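Cytochrome P450 RhF (Acinetobacter radioresistens, PDB 6RO8) is the heme domain of a self-sufficient bacterial cytochrome P450 that probably inserts oxygen into organic substrates at a cysteine-ligated heme iron. Local coordinates at residues Asn200-Pro205 and Thr418-Pro423. Residues are numbered along the deposited sequence; the frame is centred on the assembly and turned at random.
Sequences NTWGRP and TSFRGP. With HIS (histidine), chain C.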
ATOM      1  N   ASN A 200       7.479  11.902   0.972  1.00 73.37           N
ATOM      2  CA  ASN A 200       8.927  11.908   0.788  1.00 82.31           C
ATOM      3  C   ASN A 200       9.365  10.804  -0.170  1.00 77.80           C
ATOM      4  O   ASN A 200      10.230  11.018  -1.031  1.00 69.38           O
ATOM      5  CB  ASN A 200       9.629  11.738   2.134  1.00 87.79           C
ATOM      6  CG  ASN A 200      11.099  12.056   2.062  1.00 95.89           C
ATOM      7  OD1 ASN A 200      11.480  13.142   1.629  1.00 89.77           O
ATOM      8  ND2 ASN A 200      11.942  11.107   2.486  1.00 96.11           N
ATOM      9  N   THR A 201       8.779   9.607  -0.023  1.00 70.29           N
ATOM     10  CA  THR A 201       9.263   8.436  -0.751  1.00 72.74           C
ATOM     11  C   THR A 201       8.656   8.331  -2.145  1.00 74.09           C
ATOM     12  O   THR A 201       9.379   8.137  -3.131  1.00 73.95           O
ATOM     13  CB  THR A 201       8.947   7.180   0.045  1.00 75.51           C
ATOM     14  OG1 THR A 201       9.420   7.334   1.388  1.00 79.89           O
ATOM     15  CG2 THR A 201       9.575   5.943  -0.597  1.00 75.76           C
ATOM     16  N   TRP A 202       7.332   8.446  -2.243  1.00 72.28           N
ATOM     17  CA  TRP A 202       6.617   8.163  -3.481  1.00 69.98           C
ATOM     18  C   TRP A 202       6.014   9.399  -4.124  1.00 67.89           C
ATOM     19  O   TRP A 202       5.376   9.285  -5.175  1.00 68.77           O
ATOM     20  CB  TRP A 202       5.516   7.124  -3.233  1.00 60.16           C
ATOM     21  CG  TRP A 202       6.077   5.784  -2.880  1.00 66.94           C
ATOM     22  CD1 TRP A 202       6.554   4.834  -3.744  1.00 69.20           C
ATOM     23  CD2 TRP A 202       6.240   5.241  -1.567  1.00 64.95           C
ATOM     24  NE1 TRP A 202       6.989   3.729  -3.047  1.00 63.89           N
ATOM     25  CE2 TRP A 202       6.808   3.954  -1.710  1.00 62.31           C
ATOM     26  CE3 TRP A 202       5.955   5.714  -0.284  1.00 63.00           C
ATOM     27  CZ2 TRP A 202       7.098   3.144  -0.621  1.00 67.72           C
ATOM     28  CZ3 TRP A 202       6.249   4.912   0.799  1.00 62.81           C
ATOM     29  CH2 TRP A 202       6.809   3.636   0.625  1.00 71.85           C
ATOM     30  N   GLY A 203       6.189  10.575  -3.525  1.00 63.94           N
ATOM     31  CA  GLY A 203       5.633  11.801  -4.048  1.00 67.62           C
ATOM     32  C   GLY A 203       6.701  12.703  -4.641  1.00 76.78           C
ATOM     33  O   GLY A 203       7.881  12.372  -4.733  1.00 81.23           O
ATOM     34  N   ARG A 204       6.244  13.874  -5.061  1.00 86.93           N
ATOM     35  CA  ARG A 204       7.101  14.916  -5.624  1.00 81.55           C
ATOM     36  C   ARG A 204       6.822  16.184  -4.827  1.00 78.72           C
ATOM     37  O   ARG A 204       6.160  17.108  -5.318  1.00 75.65           O
ATOM     38  CB  ARG A 204       6.832  15.100  -7.119  1.00 71.99           C
ATOM     39  CG  ARG A 204       7.841  15.912  -7.881  1.00 82.89           C
ATOM     40  CD  ARG A 204       7.411  16.047  -9.352  1.00105.03           C
ATOM     41  NE  ARG A 204       7.766  14.872 -10.162  1.00117.52           N
ATOM     42  CZ  ARG A 204       7.359  14.655 -11.416  1.00113.20           C
ATOM     43  NH1 ARG A 204       6.559  15.527 -12.022  1.00115.34           N
ATOM     44  NH2 ARG A 204       7.741  13.554 -12.060  1.00100.91           N
ATOM     45  N   PRO A 205       7.290  16.244  -3.575  1.00 76.85           N
ATOM     46  CA  PRO A 205       7.086  17.447  -2.760  1.00 80.45           C
ATOM     47  C   PRO A 205       7.590  18.696  -3.459  1.00 82.83           C
ATOM     48  O   PRO A 205       8.649  18.698  -4.099  1.00 76.18           O
ATOM     49  CB  PRO A 205       7.901  17.155  -1.498  1.00 78.74           C
ATOM     50  CG  PRO A 205       8.912  16.167  -1.945  1.00 72.02           C
ATOM     51  CD  PRO A 205       8.172  15.285  -2.889  1.00 74.69           C
ATOM     52  N   THR A 418       3.129   7.991  -6.647  1.00 63.06           N
ATOM     53  CA  THR A 418       3.192   7.015  -7.729  1.00 67.04           C
ATOM     54  C   THR A 418       2.571   5.674  -7.390  1.00 64.62           C
ATOM     55  O   THR A 418       2.163   4.964  -8.310  1.00 62.96           O
ATOM     56  CB  THR A 418       4.655   6.760  -8.146  1.00 65.47           C
ATOM     57  OG1 THR A 418       5.347   6.090  -7.073  1.00 65.06           O
ATOM     58  CG2 THR A 418       5.330   8.056  -8.520  1.00 56.52           C
ATOM     59  N   SER A 419       2.493   5.320  -6.111  1.00 63.12           N
ATOM     60  CA  SER A 419       2.317   3.935  -5.703  1.00 58.62           C
ATOM     61  C   SER A 419       1.064   3.676  -4.874  1.00 62.80           C
ATOM     62  O   SER A 419       0.489   2.584  -4.967  1.00 59.14           O
ATOM     63  CB  SER A 419       3.542   3.481  -4.907  1.00 50.33           C
ATOM     64  OG  SER A 419       4.635   3.337  -5.802  1.00 59.68           O
ATOM     65  N   PHE A 420       0.621   4.640  -4.077  1.00 59.88           N
ATOM     66  CA  PHE A 420      -0.532   4.451  -3.220  1.00 65.38           C
ATOM     67  C   PHE A 420      -1.696   5.299  -3.721  1.00 72.74           C
ATOM     68  O   PHE A 420      -1.501   6.349  -4.335  1.00 72.71           O
ATOM     69  CB  PHE A 420      -0.179   4.778  -1.766  1.00 62.71           C
ATOM     70  CG  PHE A 420       0.982   3.986  -1.245  1.00 61.43           C
ATOM     71  CD1 PHE A 420       0.793   2.726  -0.718  1.00 67.44           C
ATOM     72  CD2 PHE A 420       2.264   4.495  -1.286  1.00 63.46           C
ATOM     73  CE1 PHE A 420       1.859   1.993  -0.234  1.00 67.95           C
ATOM     74  CE2 PHE A 420       3.327   3.764  -0.800  1.00 68.10           C
ATOM     75  CZ  PHE A 420       3.123   2.509  -0.278  1.00 65.48           C
ATOM     76  N   ARG A 421      -2.914   4.808  -3.484  1.00 74.94           N
ATOM     77  CA  ARG A 421      -4.105   5.413  -4.076  1.00 72.40           C
ATOM     78  C   ARG A 421      -5.328   5.170  -3.198  1.00 76.19           C
ATOM     79  O   ARG A 421      -5.711   4.021  -2.934  1.00 65.94           O
ATOM     80  CB  ARG A 421      -4.355   4.882  -5.487  1.00 61.53           C
ATOM     81  CG  ARG A 421      -5.445   5.652  -6.183  1.00 65.15           C
ATOM     82  CD  ARG A 421      -5.563   5.336  -7.663  1.00 67.75           C
ATOM     83  NE  ARG A 421      -6.681   6.077  -8.250  1.00 77.05           N
ATOM     84  CZ  ARG A 421      -6.634   7.363  -8.603  1.00 82.60           C
ATOM     85  NH1 ARG A 421      -5.513   8.059  -8.462  1.00 79.03           N
ATOM     86  NH2 ARG A 421      -7.706   7.954  -9.120  1.00 88.74           N
ATOM     87  N   GLY A 422      -5.942   6.265  -2.763  1.00 73.87           N
ATOM     88  CA  GLY A 422      -7.227   6.238  -2.118  1.00 63.12           C
ATOM     89  C   GLY A 422      -7.725   7.658  -1.979  1.00 66.75           C
ATOM     90  O   GLY A 422      -6.943   8.612  -1.948  1.00 60.50           O
ATOM     91  N   PRO A 423      -9.040   7.830  -1.914  1.00 71.18           N
ATOM     92  CA  PRO A 423      -9.599   9.183  -1.827  1.00 68.37           C
ATOM     93  C   PRO A 423      -9.391   9.757  -0.431  1.00 73.21           C
ATOM     94  O   PRO A 423      -9.457   9.042   0.569  1.00 76.16           O
ATOM     95  CB  PRO A 423     -11.084   8.964  -2.127  1.00 73.01           C
ATOM     96  CG  PRO A 423     -11.354   7.557  -1.594  1.00 81.81           C
ATOM     97  CD  PRO A 423     -10.062   6.774  -1.768  1.00 74.28           C
TER
HETATM   98  N   HIS C 501       4.249   0.595   2.406  1.00 91.48           N
HETATM   99  CA  HIS C 501       3.519  -0.376   1.599  1.00 87.65           C
HETATM  100  C   HIS C 501       2.226  -0.805   2.285  1.00 68.61           C
HETATM  101  O   HIS C 501       1.543  -1.714   1.795  1.00 90.70           O
HETATM  102  CB  HIS C 501       4.392  -1.599   1.313  1.00 95.53           C
HETATM  103  CG  HIS C 501       5.216  -2.040   2.482  1.00 93.53           C
HETATM  104  ND1 HIS C 501       5.222  -3.341   2.940  1.00 88.75           N
HETATM  105  CD2 HIS C 501       6.060  -1.353   3.289  1.00 92.01           C
HETATM  106  CE1 HIS C 501       6.036  -3.436   3.978  1.00 88.25           C
HETATM  107  NE2 HIS C 501       6.557  -2.244   4.209  1.00 91.70           N
HETATM  108  OXT HIS C 501       1.852  -0.258   3.324  1.00 85.21           O
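Trp-202 and Phe-420 both set CG anti to their own carbonyl carbon (chi1 -56° for Phe-420), which turns the two side chains toward each other. The outcome is a T-shaped pair: the phenyl ring presents its CE2 edge to the six-membered ring of the indole, centroids 4.6 Å apart and planes at 85°. Phe-420 CE2 reaches in over the indole toward its rim, lying 3.3 Å from Trp-202 CE3, while the methyl group of Thr-201 covers the other indole face. The CD1 corner of the indole meets Ser-419 instead, with Trp-202 CD1 3.2 Å from Ser-419 OG at an oblique approach. That hydroxyl is already engaged, since it accepts a hydrogen bond from Thr-418 OG1 (OG1 to OG 3.1 Å) and is also hydrogen-bonded to the carbonyl O of Ala-319. The backbones are joined by a bent hydrogen bond from Thr-418 N to Trp-202 O, 3.0 Å long with an angle of 141° at the hydrogen; the amide thus binds the carbonyl of the last helical residue just where Gly-203 leaves helical geometry.

On the ligand side, the phenyl edge formed by CE1 and CZ faces the bound histidine, with Phe-420 CE1 3.4 Å from the ligand CA. Phe-420 belongs to the pocket that holds this histidine, its side chain about 6 Å from the heme; the indole stands behind it, probably helping to fix its ring, and itself comes obliquely near the ligand's amino group. In this P450 fold the contact ties the C-terminal end of helix 187-202 to the loop between strands 406-407 and 427-429, with Phe-420 resting on Thr-274 and Leu-277 of helix 273-288 and Trp-202 touching Arg-321 of strand 320-324.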